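Local atomic coordinates of nitric oxide dioxygenase (Rhodothermus marinus DSM 4252, PDB entry 6WK3), a protein that binds heme in a globin fold, probably oxidises nitric oxide with bound oxygen as its relatives do, and has been engineered as a carbene transferase. Residues P50-V53 and I54-A58. The protein carries 1 engineered substitution. Numbering follows the deposited sequence.
Sequences PERV and IHKLA. Engineered in segment 50-53: Val53 (natural residue Gln). With HEM (protoporphyrin IX containing Fe), chain E.
With CG turned beside the backbone N (chi1 -85°) and its chain bent, Lys56 brings NZ back one helical turn to the guanidinium of Arg52, whose chain runs extended. NZ stands 3.3 Å from Arg52 NH2, two like charges whose nearness is probably eased by Glu48 of the second subunit, salt-bridged to Arg52 NH2 and in a long, weak ion pair with Lys56. The same lysine lies along a heme propionate, its CE 3.2 Å from HEM O2A. Helix 50-66 is the globin E helix, covering the distal face of the heme, opposite the axial His85. On the heme side, Leu57 rests CD1 3.3 Å from HEM CHB, while the engineered Val53 sets CG2 3.9 Å from HEM CAD. Were Lys56 replaced by alanine, the propionate would probably lose its aliphatic neighbour and Glu48 of the second subunit its weaker positive partner. On the exposed side Glu51 bends at chi2 (70°), bringing OE2 3.2 Å from His55 CD2, with carboxylate and ring planes 50° apart; both residues bind a copper ion. Beneath, Leu57 N donates to Val53 O at 2.9 Å, nearly straight, and Ile54 packs CG1 3.3 Å from Pro50 O and touches Tyr33 of helix 18-39.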
loop_
_atom_site.group_PDB
_atom_site.type_symbol
_atom_site.label_atom_id
_atom_site.label_comp_id
_atom_site.label_asym_id
_atom_site.label_seq_id
_atom_site.Cartn_x
_atom_site.Cartn_y
_atom_site.Cartn_z
ATOM N N PRO A 50 6.273 11.779 -0.928
ATOM C CA PRO A 50 6.987 12.056 0.329
ATOM C C PRO A 50 6.253 13.027 1.234
ATOM O O PRO A 50 6.312 12.886 2.462
ATOM C CB PRO A 50 8.331 12.619 -0.156
ATOM C CG PRO A 50 8.016 13.238 -1.485
ATOM C CD PRO A 50 6.938 12.387 -2.098
ATOM N N GLU A 51 5.557 14.011 0.664
ATOM C CA GLU A 51 4.786 14.940 1.483
ATOM C C GLU A 51 3.650 14.225 2.205
ATOM O O GLU A 51 3.380 14.494 3.383
ATOM C CB GLU A 51 4.250 16.074 0.608
ATOM C CG GLU A 51 3.043 16.797 1.174
ATOM C CD GLU A 51 3.390 17.633 2.386
ATOM O OE1 GLU A 51 4.560 18.064 2.492
ATOM O OE2 GLU A 51 2.496 17.854 3.234
ATOM N N ARG A 52 2.981 13.298 1.516
ATOM C CA ARG A 52 1.850 12.594 2.112
ATOM C C ARG A 52 2.306 11.648 3.220
ATOM O O ARG A 52 1.659 11.550 4.268
ATOM C CB ARG A 52 1.094 11.837 1.021
ATOM C CG ARG A 52 0.010 10.915 1.525
ATOM C CD ARG A 52 -0.642 10.154 0.387
ATOM N NE ARG A 52 -1.815 9.433 0.860
ATOM C CZ ARG A 52 -3.022 9.975 0.979
ATOM N NH1 ARG A 52 -3.211 11.245 0.644
ATOM N NH2 ARG A 52 -4.039 9.248 1.431
ATOM N N VAL A 53 3.422 10.951 3.005
ATOM C CA VAL A 53 3.945 10.023 4.001
ATOM C C VAL A 53 4.377 10.766 5.257
ATOM O O VAL A 53 4.264 10.242 6.370
ATOM C CB VAL A 53 5.102 9.210 3.385
ATOM C CG1 VAL A 53 5.801 8.371 4.431
ATOM C CG2 VAL A 53 4.580 8.338 2.252
ATOM N N ILE A 54 4.856 12.002 5.106
ATOM C CA ILE A 54 5.313 12.769 6.259
ATOM C C ILE A 54 4.167 13.008 7.237
ATOM O O ILE A 54 4.340 12.900 8.459
ATOM C CB ILE A 54 5.953 14.088 5.795
ATOM C CG1 ILE A 54 7.430 13.868 5.459
ATOM C CG2 ILE A 54 5.789 15.174 6.854
ATOM C CD1 ILE A 54 8.029 14.960 4.601
ATOM N N HIS A 55 2.979 13.326 6.724
ATOM C CA HIS A 55 1.867 13.587 7.626
ATOM C C HIS A 55 1.292 12.296 8.194
ATOM O O HIS A 55 0.745 12.301 9.300
ATOM C CB HIS A 55 0.789 14.398 6.912
ATOM C CG HIS A 55 1.070 15.868 6.881
ATOM N ND1 HIS A 55 0.404 16.770 7.682
ATOM C CD2 HIS A 55 1.960 16.591 6.160
ATOM C CE1 HIS A 55 0.864 17.986 7.450
ATOM N NE2 HIS A 55 1.812 17.905 6.533
ATOM N N LYS A 56 1.426 11.189 7.460
ATOM C CA LYS A 56 1.007 9.891 7.973
ATOM C C LYS A 56 1.895 9.443 9.127
ATOM O O LYS A 56 1.394 8.962 10.151
ATOM C CB LYS A 56 1.028 8.857 6.850
ATOM C CG LYS A 56 -0.234 8.828 6.014
ATOM C CD LYS A 56 -0.053 7.958 4.779
ATOM C CE LYS A 56 -1.327 7.190 4.436
ATOM N NZ LYS A 56 -2.476 8.086 4.142
ATOM N N LEU A 57 3.213 9.590 8.978
ATOM C CA LEU A 57 4.121 9.214 10.056
ATOM C C LEU A 57 3.908 10.094 11.281
ATOM O O LEU A 57 3.955 9.606 12.416
ATOM C CB LEU A 57 5.573 9.290 9.587
ATOM C CG LEU A 57 6.569 8.909 10.694
ATOM C CD1 LEU A 57 6.929 7.441 10.631
ATOM C CD2 LEU A 57 7.825 9.758 10.636
ATOM N N ALA A 58 3.663 11.391 11.070
ATOM C CA ALA A 58 3.386 12.286 12.189
ATOM C C ALA A 58 2.174 11.817 12.988
ATOM O O ALA A 58 2.194 11.840 14.225
ATOM C CB ALA A 58 3.179 13.712 11.682
HETATM C CHA HEM E . 4.994 4.484 4.913
HETATM C CHB HEM E . 5.556 4.518 9.745
HETATM C CHC HEM E . 9.971 2.659 9.047
HETATM C CHD HEM E . 9.805 4.152 4.424
HETATM C C1A HEM E . 4.731 4.597 6.264
HETATM C C2A HEM E . 3.462 4.937 6.869
HETATM C C3A HEM E . 3.616 4.953 8.195
HETATM C C4A HEM E . 4.990 4.615 8.493
HETATM C CMA HEM E . 2.522 5.272 9.234
HETATM C CAA HEM E . 2.154 5.232 6.112
HETATM C CBA HEM E . 1.402 3.919 5.934
HETATM C CGA HEM E . 0.033 4.195 5.371
HETATM O O1A HEM E . -0.137 4.103 4.131
HETATM O O2A HEM E . -0.894 4.508 6.162
HETATM C C1B HEM E . 6.790 3.960 9.999
HETATM C C2B HEM E . 7.339 3.612 11.295
HETATM C C3B HEM E . 8.571 3.108 11.099
HETATM C C4B HEM E . 8.828 3.108 9.672
HETATM C CMB HEM E . 6.591 3.838 12.626
HETATM C CAB HEM E . 9.586 2.561 12.132
HETATM C CBB HEM E . 9.245 2.143 13.352
HETATM C C1C HEM E . 10.339 2.924 7.742
HETATM C C2C HEM E . 11.613 2.614 7.139
HETATM C C3C HEM E . 11.593 3.033 5.871
HETATM C C4C HEM E . 10.284 3.610 5.602
HETATM C CMC HEM E . 12.801 1.932 7.851
HETATM C CAC HEM E . 12.785 2.873 4.903
HETATM C CBC HEM E . 12.963 3.724 3.894
HETATM C C1D HEM E . 8.467 4.257 4.091
HETATM C C2D HEM E . 7.870 4.339 2.770
HETATM C C3D HEM E . 6.537 4.437 2.922
HETATM C C4D HEM E . 6.243 4.412 4.334
HETATM C CMD HEM E . 8.656 4.324 1.441
HETATM C CAD HEM E . 5.445 4.557 1.836
HETATM C CBD HEM E . 5.243 3.215 1.143
HETATM C CGD HEM E . 3.911 3.174 0.434
HETATM O O1D HEM E . 2.973 3.908 0.847
HETATM O O2D HEM E . 3.789 2.383 -0.539
HETATM N NA HEM E . 5.638 4.408 7.288
HETATM N NB HEM E . 7.725 3.635 9.039
HETATM N NC HEM E . 9.560 3.530 6.774
HETATM N ND HEM E . 7.440 4.306 5.006
HETATM FE FE HEM E . 7.626 4.079 7.033
#